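Prolyl-tRNA synthetase (Naegleria fowleri, PDB 6UYH) probably joins proline to its cognate tRNA through an ATP-formed prolyl-adenylate, and is bound here by the inhibitor halofuginone and an ATP analogue. Local coordinates at residues P77-K82 against I114-T119; A296-V301 against R353-R358; V300-L305 against I331-D336. All coordinates share one frame; numbering follows the deposited sequence.

Contact 1 of 3, residues P77-K82 against I114-T119. With HFG (7-bromo-6-chloro-3-{3-[(2R,3S)-3-hydroxypiperidin-2-yl]-2-oxopropyl}quinazolin-4(3H)-one), chain D.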
loop_
_atom_site.group_PDB
_atom_site.type_symbol
_atom_site.label_atom_id
_atom_site.label_comp_id
_atom_site.label_asym_id
_atom_site.label_seq_id
_atom_site.Cartn_x
_atom_site.Cartn_y
_atom_site.Cartn_z
ATOM N N PRO A 77 1.166 6.075 11.984
ATOM C CA PRO A 77 2.040 4.980 12.428
ATOM C C PRO A 77 1.310 3.699 12.833
ATOM O O PRO A 77 0.128 3.680 13.194
ATOM C CB PRO A 77 2.772 5.586 13.634
ATOM C CG PRO A 77 2.787 7.057 13.352
ATOM C CD PRO A 77 1.404 7.297 12.775
ATOM N N LEU A 78 2.083 2.608 12.786
ATOM C CA LEU A 78 1.641 1.292 13.242
ATOM C C LEU A 78 1.545 1.227 14.759
ATOM O O LEU A 78 0.744 0.460 15.298
ATOM C CB LEU A 78 2.642 0.224 12.754
ATOM C CG LEU A 78 2.530 -1.197 13.316
ATOM C CD1 LEU A 78 1.269 -1.892 12.810
ATOM C CD2 LEU A 78 3.779 -2.003 12.955
ATOM N N PHE A 79 2.370 1.996 15.457
ATOM C CA PHE A 79 2.455 1.906 16.907
ATOM C C PHE A 79 1.544 2.926 17.556
ATOM O O PHE A 79 1.371 4.038 17.050
ATOM C CB PHE A 79 3.885 2.146 17.383
ATOM C CG PHE A 79 4.853 1.107 16.919
ATOM C CD1 PHE A 79 4.644 -0.234 17.223
ATOM C CD2 PHE A 79 5.974 1.458 16.186
ATOM C CE1 PHE A 79 5.541 -1.206 16.800
ATOM C CE2 PHE A 79 6.869 0.495 15.759
ATOM C CZ PHE A 79 6.657 -0.834 16.064
ATOM N N VAL A 80 1.002 2.556 18.714
ATOM C CA VAL A 80 0.161 3.459 19.490
ATOM C C VAL A 80 0.511 3.281 20.960
ATOM O O VAL A 80 0.768 2.161 21.417
ATOM C CB VAL A 80 -1.344 3.222 19.201
ATOM C CG1 VAL A 80 -1.763 1.768 19.517
ATOM C CG2 VAL A 80 -2.221 4.221 19.970
ATOM N N THR A 81 0.554 4.392 21.696
ATOM C CA THR A 81 0.874 4.310 23.116
ATOM C C THR A 81 -0.313 3.786 23.919
ATOM O O THR A 81 -1.475 3.859 23.506
ATOM C CB THR A 81 1.300 5.666 23.693
ATOM O OG1 THR A 81 0.248 6.630 23.522
ATOM C CG2 THR A 81 2.597 6.172 23.031
ATOM N N LYS A 82 0.010 3.235 25.089
ATOM C CA LYS A 82 -1.028 2.856 26.042
ATOM C C LYS A 82 -1.881 4.064 26.413
ATOM O O LYS A 82 -3.114 3.975 26.464
ATOM C CB LYS A 82 -0.376 2.244 27.283
ATOM C CG LYS A 82 -1.352 1.528 28.221
ATOM C CD LYS A 82 -0.627 0.843 29.383
ATOM C CE LYS A 82 0.141 1.833 30.234
ATOM N NZ LYS A 82 0.671 1.197 31.480
ATOM N N ILE A 114 4.510 -0.609 23.782
ATOM C CA ILE A 114 3.641 0.076 22.836
ATOM C C ILE A 114 2.831 -0.980 22.101
ATOM O O ILE A 114 3.248 -2.137 21.987
ATOM C CB ILE A 114 4.432 0.954 21.847
ATOM C CG1 ILE A 114 5.489 0.116 21.137
ATOM C CG2 ILE A 114 5.066 2.157 22.568
ATOM C CD1 ILE A 114 6.306 0.908 20.151
ATOM N N ALA A 115 1.670 -0.578 21.603
ATOM C CA ALA A 115 0.742 -1.512 20.984
ATOM C C ALA A 115 0.745 -1.388 19.464
ATOM O O ALA A 115 1.161 -0.377 18.891
ATOM C CB ALA A 115 -0.673 -1.298 21.536
ATOM N N LEU A 116 0.288 -2.454 18.811
ATOM C CA LEU A 116 0.092 -2.451 17.370
ATOM C C LEU A 116 -1.328 -2.009 17.043
ATOM O O LEU A 116 -2.289 -2.427 17.701
ATOM C CB LEU A 116 0.352 -3.836 16.778
ATOM C CG LEU A 116 1.688 -4.481 17.141
ATOM C CD1 LEU A 116 1.768 -5.856 16.524
ATOM C CD2 LEU A 116 2.870 -3.604 16.696
ATOM N N ARG A 117 -1.441 -1.155 16.030
ATOM C CA ARG A 117 -2.653 -0.589 15.452
ATOM C C ARG A 117 -3.773 -1.616 15.328
ATOM O O ARG A 117 -3.665 -2.538 14.510
ATOM C CB ARG A 117 -2.312 -0.020 14.060
ATOM C CG ARG A 117 -3.495 0.440 13.220
ATOM C CD ARG A 117 -2.988 1.184 11.982
ATOM N NE ARG A 117 -2.044 0.379 11.213
ATOM C CZ ARG A 117 -1.016 0.866 10.528
ATOM N NH1 ARG A 117 -0.761 2.167 10.510
ATOM N NH2 ARG A 117 -0.225 0.043 9.857
ATOM N N PRO A 118 -4.859 -1.488 16.103
ATOM C CA PRO A 118 -6.042 -2.337 15.879
ATOM C C PRO A 118 -7.117 -1.619 15.077
ATOM O O PRO A 118 -8.115 -2.212 14.655
ATOM C CB PRO A 118 -6.522 -2.623 17.302
ATOM C CG PRO A 118 -6.199 -1.343 18.031
ATOM C CD PRO A 118 -4.931 -0.786 17.400
ATOM N N THR A 119 -6.898 -0.312 14.919
ATOM C CA THR A 119 -7.720 0.698 14.256
ATOM C C THR A 119 -7.082 2.023 14.668
ATOM O O THR A 119 -6.326 2.044 15.648
ATOM C CB THR A 119 -9.209 0.619 14.636
ATOM O OG1 THR A 119 -9.923 1.629 13.909
ATOM C CG2 THR A 119 -9.410 0.847 16.138
HETATM O "O4'" HFG D . -12.335 -0.349 14.429
HETATM C C21 HFG D . -13.450 -0.102 14.840
HETATM C "C3'" HFG D . -14.235 1.092 14.349
HETATM C "C2'" HFG D . -13.879 1.594 12.943
HETATM N "N1'" HFG D . -12.524 2.158 12.872
HETATM C "C6'" HFG D . -12.253 2.769 11.566
HETATM C "C5'" HFG D . -12.391 1.779 10.440
HETATM C "C4'" HFG D . -13.762 1.099 10.490
HETATM C C39 HFG D . -14.030 0.519 11.866
HETATM O "O7'" HFG D . -15.350 -0.033 11.907
HETATM C "C1'" HFG D . -14.120 -0.983 15.904
HETATM N N3 HFG D . -13.142 -1.743 16.679
HETATM C C4 HFG D . -12.318 -1.040 17.548
HETATM O O11 HFG D . -12.437 0.163 17.696
HETATM C C10 HFG D . -11.302 -1.873 18.203
HETATM C C5 HFG D . -10.412 -1.307 19.114
HETATM C C2 HFG D . -13.004 -3.090 16.481
HETATM N N1 HFG D . -12.120 -3.850 17.020
HETATM C C9 HFG D . -11.225 -3.234 17.896
HETATM C C8 HFG D . -10.215 -4.014 18.460
HETATM C C7 HFG D . -9.322 -3.427 19.342
HETATM BR BR1 HFG D . -7.902 -4.490 20.005
HETATM C C6 HFG D . -9.437 -2.098 19.690
HETATM CL CL1 HFG D . -8.402 -1.393 20.895
HETATM O O HOH W 1 -2.304 4.310 11.953
#
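Ile-114 reaches over Phe-79 so that its CD1 methyl rests on one face of the phenyl ring, 3.8 Å from the ring centroid and 23° off the normal, a CH-pi contact. CG1 of Ile-114 lies between the backbone N and the carbonyl carbon (chi1 55°), and chi2, at 180°, carries CD1 outward from there onto the ring. Leu-116 lies alongside the same phenyl, pointing the same way, with its CD2 3.6 Å from Phe-79 CE1. That methyl also meets Leu-78 CG at 4.2 Å, while Leu-78 CD2 lies over the opposite face of the ring, toward its rim. On the other side of the antiparallel pair the fit is between smaller groups: Val-80 CG1 sits 3.8 Å from Ala-115 CB, the two backbones being held by reciprocal N-H...O bonds between these residues. Where strand 108-116 ends and strand 79-81 is about to begin, Arg-117 N donates to Leu-78 O (2.8 Å), and the guanidinium lays one face over Leu-78 CA. A water links Arg-117 NH1 to Pro-77 O, whereas NH2 bonds Asn-147. Just beyond, Pro-118 packs on the halogenated ring of halofuginone and Thr-119 OG1 accepts from its piperidine N1' (2.8 Å). Strand 79-81 is an outer strand of a three-stranded antiparallel sheet, with 108-116 central; helix 121-131 covers Val-80, and Tyr-39 of the second subunit bonds Phe-79 O.

Contact 2 of 3, residues A296-V301 against R353-R358. With EDO (1,2-ethanediol), chain R.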
loop_
_atom_site.group_PDB
_atom_site.type_symbol
_atom_site.label_atom_id
_atom_site.label_comp_id
_atom_site.label_asym_id
_atom_site.label_seq_id
_atom_site.Cartn_x
_atom_site.Cartn_y
_atom_site.Cartn_z
ATOM N N ALA A 296 -10.095 -10.103 -12.082
ATOM C CA ALA A 296 -9.375 -11.305 -12.497
ATOM C C ALA A 296 -7.979 -10.943 -12.993
ATOM O O ALA A 296 -7.850 -10.169 -13.945
ATOM C CB ALA A 296 -10.155 -12.030 -13.593
ATOM N N PHE A 297 -6.946 -11.547 -12.387
ATOM C CA PHE A 297 -5.565 -11.285 -12.803
ATOM C C PHE A 297 -5.391 -11.537 -14.294
ATOM O O PHE A 297 -4.619 -10.843 -14.972
ATOM C CB PHE A 297 -4.595 -12.159 -11.997
ATOM C CG PHE A 297 -4.611 -13.597 -12.406
ATOM C CD1 PHE A 297 -3.668 -14.097 -13.285
ATOM C CD2 PHE A 297 -5.609 -14.446 -11.939
ATOM C CE1 PHE A 297 -3.705 -15.424 -13.690
ATOM C CE2 PHE A 297 -5.659 -15.779 -12.337
ATOM C CZ PHE A 297 -4.705 -16.270 -13.218
ATOM N N CYS A 298 -6.084 -12.547 -14.812
ATOM C CA CYS A 298 -6.168 -12.816 -16.240
ATOM C C CYS A 298 -7.644 -12.949 -16.576
ATOM O O CYS A 298 -8.347 -13.764 -15.966
ATOM C CB CYS A 298 -5.406 -14.090 -16.615
ATOM S SG CYS A 298 -5.665 -14.655 -18.316
ATOM N N GLN A 299 -8.120 -12.141 -17.519
ATOM C CA GLN A 299 -9.534 -12.206 -17.882
ATOM C C GLN A 299 -9.811 -13.219 -18.981
ATOM O O GLN A 299 -10.872 -13.854 -18.984
ATOM C CB GLN A 299 -10.024 -10.830 -18.320
ATOM C CG GLN A 299 -9.928 -9.780 -17.223
ATOM C CD GLN A 299 -10.158 -8.396 -17.769
ATOM O OE1 GLN A 299 -9.436 -7.945 -18.659
ATOM N NE2 GLN A 299 -11.176 -7.715 -17.255
ATOM N N VAL A 300 -8.884 -13.372 -19.924
ATOM C CA VAL A 300 -9.069 -14.243 -21.080
ATOM C C VAL A 300 -7.777 -15.012 -21.293
ATOM O O VAL A 300 -6.702 -14.411 -21.349
ATOM C CB VAL A 300 -9.427 -13.453 -22.358
ATOM C CG1 VAL A 300 -9.645 -14.411 -23.531
ATOM C CG2 VAL A 300 -10.651 -12.573 -22.140
ATOM N N VAL A 301 -7.870 -16.335 -21.401
ATOM C CA VAL A 301 -6.729 -17.166 -21.778
ATOM C C VAL A 301 -6.990 -17.726 -23.170
ATOM O O VAL A 301 -8.084 -18.237 -23.448
ATOM C CB VAL A 301 -6.461 -18.285 -20.750
ATOM C CG1 VAL A 301 -7.669 -19.218 -20.590
ATOM C CG2 VAL A 301 -5.194 -19.067 -21.125
ATOM N N ARG A 353 -7.585 -21.792 -11.490
ATOM C CA ARG A 353 -7.114 -20.484 -11.061
ATOM C C ARG A 353 -8.145 -19.385 -11.278
ATOM O O ARG A 353 -7.928 -18.255 -10.830
ATOM C CB ARG A 353 -5.797 -20.169 -11.778
ATOM C CG ARG A 353 -4.675 -21.080 -11.288
ATOM C CD ARG A 353 -3.486 -21.141 -12.238
ATOM N NE ARG A 353 -2.348 -21.836 -11.635
ATOM C CZ ARG A 353 -2.250 -23.159 -11.499
ATOM N NH1 ARG A 353 -3.221 -23.956 -11.929
ATOM N NH2 ARG A 353 -1.176 -23.692 -10.932
ATOM N N GLY A 354 -9.260 -19.689 -11.939
ATOM C CA GLY A 354 -10.408 -18.803 -11.938
ATOM C C GLY A 354 -10.599 -17.953 -13.168
ATOM O O GLY A 354 -11.485 -17.093 -13.164
ATOM N N VAL A 355 -9.819 -18.170 -14.224
ATOM C CA VAL A 355 -9.895 -17.278 -15.390
ATOM C C VAL A 355 -11.314 -17.292 -15.958
ATOM O O VAL A 355 -11.856 -18.374 -16.255
ATOM C CB VAL A 355 -8.866 -17.697 -16.451
ATOM C CG1 VAL A 355 -9.042 -16.868 -17.703
ATOM C CG2 VAL A 355 -7.444 -17.523 -15.894
ATOM N N PRO A 356 -11.965 -16.138 -16.123
ATOM C CA PRO A 356 -13.392 -16.159 -16.493
ATOM C C PRO A 356 -13.678 -16.592 -17.927
ATOM O O PRO A 356 -14.745 -17.168 -18.174
ATOM C CB PRO A 356 -13.849 -14.711 -16.230
ATOM C CG PRO A 356 -12.598 -13.905 -16.061
ATOM C CD PRO A 356 -11.548 -14.844 -15.560
ATOM N N LEU A 357 -12.782 -16.355 -18.884
ATOM C CA LEU A 357 -13.102 -16.679 -20.268
ATOM C C LEU A 357 -11.920 -17.364 -20.932
ATOM O O LEU A 357 -10.778 -16.912 -20.801
ATOM C CB LEU A 357 -13.491 -15.425 -21.052
ATOM C CG LEU A 357 -13.907 -15.608 -22.513
ATOM C CD1 LEU A 357 -15.190 -16.452 -22.642
ATOM C CD2 LEU A 357 -14.077 -14.254 -23.175
ATOM N N ARG A 358 -12.197 -18.455 -21.638
ATOM C CA ARG A 358 -11.197 -19.177 -22.412
ATOM C C ARG A 358 -11.556 -19.117 -23.890
ATOM O O ARG A 358 -12.720 -19.300 -24.263
ATOM C CB ARG A 358 -11.100 -20.634 -21.949
ATOM C CG ARG A 358 -10.226 -21.528 -22.808
ATOM C CD ARG A 358 -10.090 -22.914 -22.187
ATOM N NE ARG A 358 -11.233 -23.789 -22.449
ATOM C CZ ARG A 358 -11.937 -24.421 -21.513
ATOM N NH1 ARG A 358 -11.628 -24.287 -20.231
ATOM N NH2 ARG A 358 -12.954 -25.201 -21.866
HETATM C C1 EDO R . -10.776 -4.608 -20.010
HETATM O O1 EDO R . -11.577 -3.423 -20.091
HETATM C C2 EDO R . -10.401 -4.845 -18.555
HETATM O O2 EDO R . -11.599 -4.959 -17.775
#
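Val-301 N donates to Leu-357 O where strands 300-304 and 357-361 begin to run parallel, next to each other in the mixed five-stranded sheet of the anticodon-binding domain. This bond is 3.0 Å long, lies in the carbonyl plane and is fairly straight, with 158° at the hydrogen. Its companion from Leu-357 N to Gln-299 O is weak, bent to 135°. Two CA-H...O contacts supplement them, Val-300 CA to Leu-357 O at 3.2 Å and Arg-358 CA to Val-301 O. Gly-354, with positive phi, follows helix 343-353 in a Schellman motif, turning the chain toward the strand.

Apolar packing fills the approach to the sheet. Val-355 is central: CG1, anti to its backbone N (chi1 174°), meets Val-301 CG1 at 4.0 Å, and CG2 reaches Cys-298 CB and the CZ tip of Phe-297, whose side chain crosses it at about a right angle. Pro-356 sets CD against Ala-296 CB, 3.7 Å away. Beyond, Val-300 and Leu-357 lie side by side, CG2 to CD2, toward helix 391-415; Val-301 and Arg-358 pair likewise on the other face, where Trp-350 of helix 343-353 covers Val-301.

Among the polar groups, Arg-358 turns its guanidinium to Glu-360 and Glu-351, and Arg-353 forms a salt bridge with Glu-34. Gln-299 NE2 donates to a bound 1,2-ethanediol, probably from the crystallisation liquor, and to Pro-293 O. Cys-298 O is buried without any polar partner in the model, and Pro-356 CD closes on that oxygen at 3.4 Å.

Contact 3 of 3, residues V300-L305 against I331-D336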
loop_
_atom_site.group_PDB
_atom_site.type_symbol
_atom_site.label_atom_id
_atom_site.label_comp_id
_atom_site.label_asym_id
_atom_site.label_seq_id
_atom_site.Cartn_x
_atom_site.Cartn_y
_atom_site.Cartn_z
ATOM N N VAL A 300 -8.884 -13.372 -19.924
ATOM C CA VAL A 300 -9.069 -14.243 -21.080
ATOM C C VAL A 300 -7.777 -15.012 -21.293
ATOM O O VAL A 300 -6.702 -14.411 -21.349
ATOM C CB VAL A 300 -9.427 -13.453 -22.358
ATOM C CG1 VAL A 300 -9.645 -14.411 -23.531
ATOM C CG2 VAL A 300 -10.651 -12.573 -22.140
ATOM N N VAL A 301 -7.870 -16.335 -21.401
ATOM C CA VAL A 301 -6.729 -17.166 -21.778
ATOM C C VAL A 301 -6.990 -17.726 -23.170
ATOM O O VAL A 301 -8.084 -18.237 -23.448
ATOM C CB VAL A 301 -6.461 -18.285 -20.750
ATOM C CG1 VAL A 301 -7.669 -19.218 -20.590
ATOM C CG2 VAL A 301 -5.194 -19.067 -21.125
ATOM N N VAL A 302 -6.001 -17.597 -24.055
ATOM C CA VAL A 302 -6.099 -18.072 -25.432
ATOM C C VAL A 302 -5.289 -19.353 -25.548
ATOM O O VAL A 302 -4.115 -19.390 -25.164
ATOM C CB VAL A 302 -5.597 -17.012 -26.431
ATOM C CG1 VAL A 302 -5.834 -17.476 -27.871
ATOM C CG2 VAL A 302 -6.273 -15.676 -26.190
ATOM N N ILE A 303 -5.913 -20.408 -26.062
ATOM C CA ILE A 303 -5.237 -21.699 -26.148
ATOM C C ILE A 303 -5.282 -22.218 -27.582
ATOM O O ILE A 303 -6.362 -22.534 -28.098
ATOM C CB ILE A 303 -5.850 -22.711 -25.169
ATOM C CG1 ILE A 303 -5.830 -22.149 -23.744
ATOM C CG2 ILE A 303 -5.105 -24.037 -25.233
ATOM C CD1 ILE A 303 -6.318 -23.115 -22.691
ATOM N N PRO A 304 -4.141 -22.311 -28.264
ATOM C CA PRO A 304 -4.126 -22.953 -29.583
ATOM C C PRO A 304 -4.091 -24.465 -29.424
ATOM O O PRO A 304 -3.326 -25.000 -28.619
ATOM C CB PRO A 304 -2.838 -22.422 -30.220
ATOM C CG PRO A 304 -1.937 -22.157 -29.060
ATOM C CD PRO A 304 -2.826 -21.756 -27.898
ATOM N N LEU A 305 -4.935 -25.151 -30.188
ATOM C CA LEU A 305 -4.982 -26.608 -30.179
ATOM C C LEU A 305 -3.997 -27.144 -31.213
ATOM O O LEU A 305 -4.137 -26.869 -32.411
ATOM C CB LEU A 305 -6.397 -27.100 -30.469
ATOM C CG LEU A 305 -7.462 -26.447 -29.590
ATOM C CD1 LEU A 305 -8.840 -27.014 -29.882
ATOM C CD2 LEU A 305 -7.108 -26.615 -28.121
ATOM N N ILE A 331 -7.510 -5.659 -22.319
ATOM C CA ILE A 331 -7.954 -6.884 -21.667
ATOM C C ILE A 331 -6.727 -7.631 -21.157
ATOM O O ILE A 331 -5.719 -7.750 -21.865
ATOM C CB ILE A 331 -8.774 -7.740 -22.648
ATOM C CG1 ILE A 331 -10.025 -6.970 -23.099
ATOM C CG2 ILE A 331 -9.121 -9.100 -22.046
ATOM C CD1 ILE A 331 -10.752 -7.585 -24.289
ATOM N N ARG A 332 -6.798 -8.122 -19.918
ATOM C CA ARG A 332 -5.695 -8.894 -19.349
ATOM C C ARG A 332 -5.757 -10.297 -19.940
ATOM O O ARG A 332 -6.592 -11.115 -19.555
ATOM C CB ARG A 332 -5.772 -8.891 -17.829
ATOM C CG ARG A 332 -5.599 -7.493 -17.252
ATOM C CD ARG A 332 -5.644 -7.462 -15.721
ATOM N NE ARG A 332 -6.923 -7.905 -15.159
ATOM C CZ ARG A 332 -8.021 -7.154 -15.085
ATOM N NH1 ARG A 332 -8.015 -5.913 -15.555
ATOM N NH2 ARG A 332 -9.131 -7.645 -14.540
ATOM N N VAL A 333 -4.878 -10.574 -20.896
ATOM C CA VAL A 333 -4.977 -11.766 -21.726
ATOM C C VAL A 333 -3.678 -12.546 -21.611
ATOM O O VAL A 333 -2.599 -11.956 -21.485
ATOM C CB VAL A 333 -5.290 -11.410 -23.200
ATOM C CG1 VAL A 333 -4.255 -10.434 -23.761
ATOM C CG2 VAL A 333 -5.368 -12.657 -24.072
ATOM N N LYS A 334 -3.789 -13.869 -21.626
ATOM C CA LYS A 334 -2.636 -14.753 -21.669
ATOM C C LYS A 334 -2.743 -15.681 -22.869
ATOM O O LYS A 334 -3.840 -16.052 -23.291
ATOM C CB LYS A 334 -2.512 -15.573 -20.385
ATOM C CG LYS A 334 -2.003 -14.759 -19.212
ATOM C CD LYS A 334 -1.593 -15.634 -18.043
ATOM C CE LYS A 334 -0.962 -14.796 -16.943
ATOM N NZ LYS A 334 0.128 -13.927 -17.475
ATOM N N LEU A 335 -1.590 -16.039 -23.423
ATOM C CA LEU A 335 -1.493 -16.985 -24.527
ATOM C C LEU A 335 -0.769 -18.222 -24.010
ATOM O O LEU A 335 0.437 -18.179 -23.752
ATOM C CB LEU A 335 -0.768 -16.344 -25.711
ATOM C CG LEU A 335 -0.207 -17.193 -26.852
ATOM C CD1 LEU A 335 -1.161 -18.294 -27.260
ATOM C CD2 LEU A 335 0.099 -16.299 -28.042
ATOM N N ASP A 336 -1.502 -19.321 -23.850
ATOM C CA ASP A 336 -0.928 -20.556 -23.316
ATOM C C ASP A 336 -0.602 -21.480 -24.486
ATOM O O ASP A 336 -1.394 -22.342 -24.867
ATOM C CB ASP A 336 -1.866 -21.220 -22.317
ATOM C CG ASP A 336 -1.225 -22.414 -21.623
ATOM O OD1 ASP A 336 -0.078 -22.782 -21.977
ATOM O OD2 ASP A 336 -1.865 -22.989 -20.720
#
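Val-302 and Val-333 meet obliquely through their CG2 methyls, 3.8 Å apart, on the face of the sheet that also carries Val-300 and Leu-335. Val-333 CG2 is anti to its backbone N (chi1 55° for CG1), and besides that methyl it comes within 3.5 Å of Val-300 O. Further back, Val-300 and Ile-331 bring their CG2 methyls together, likewise at a slant. Toward the other end Leu-335 crosses Pro-304 at about a right angle, its CD1 3.9 Å from Pro-304 CD. Helix 313-328 covers the Val-302, Val-333 and Leu-335 part of this face, with Thr-319 against Val-302 and Leu-335, and Tyr-323 against Val-333. On the face of Val-301 and Lys-334, Val-301 CG2 has Asp-336 CB alongside, at 4.1 Å, while the Lys-334 chain leads away from strand 300-304. The backbones run nearly parallel, 19° between the strand directions. Four N-H...O bonds join them in alternation, from Val-300 N to Arg-332 O, Lys-334 N to Val-300 O, Val-302 N to Lys-334 O (2.8 Å) and Asp-336 N to Val-302 O (2.9 Å). The Asp-336 carboxylate turns to Arg-338 and Trp-350 NE1. Connected through helix 313-328, the strands form a beta-alpha-beta unit whose backbone polarity is met strand to strand, while aliphatic methyls supply the helix-facing packing; the arginine would be expected to favour a charged carboxylate.

Contacts 2 and 3 use the two edges of strand 300-304, which lies between 357-361 and 333-335, and share Val-300 and Val-301; their centres are 8 Å apart. They are joined further by probable hydrogen bonds from Arg-332 NE to Ala-296 O and from Gln-299 N to Arg-332 O, both 2.7 Å. Contact 1 belongs to the catalytic part of the enzyme, its centre 40 Å from that of contact 2 and 46 Å from that of contact 3, with nearest atoms about 25 Å and 27 Å away. It alone of the three contributes residues to the halofuginone pocket, and its Arg-117 side chain stands about 11 Å from the bound ATP analogue.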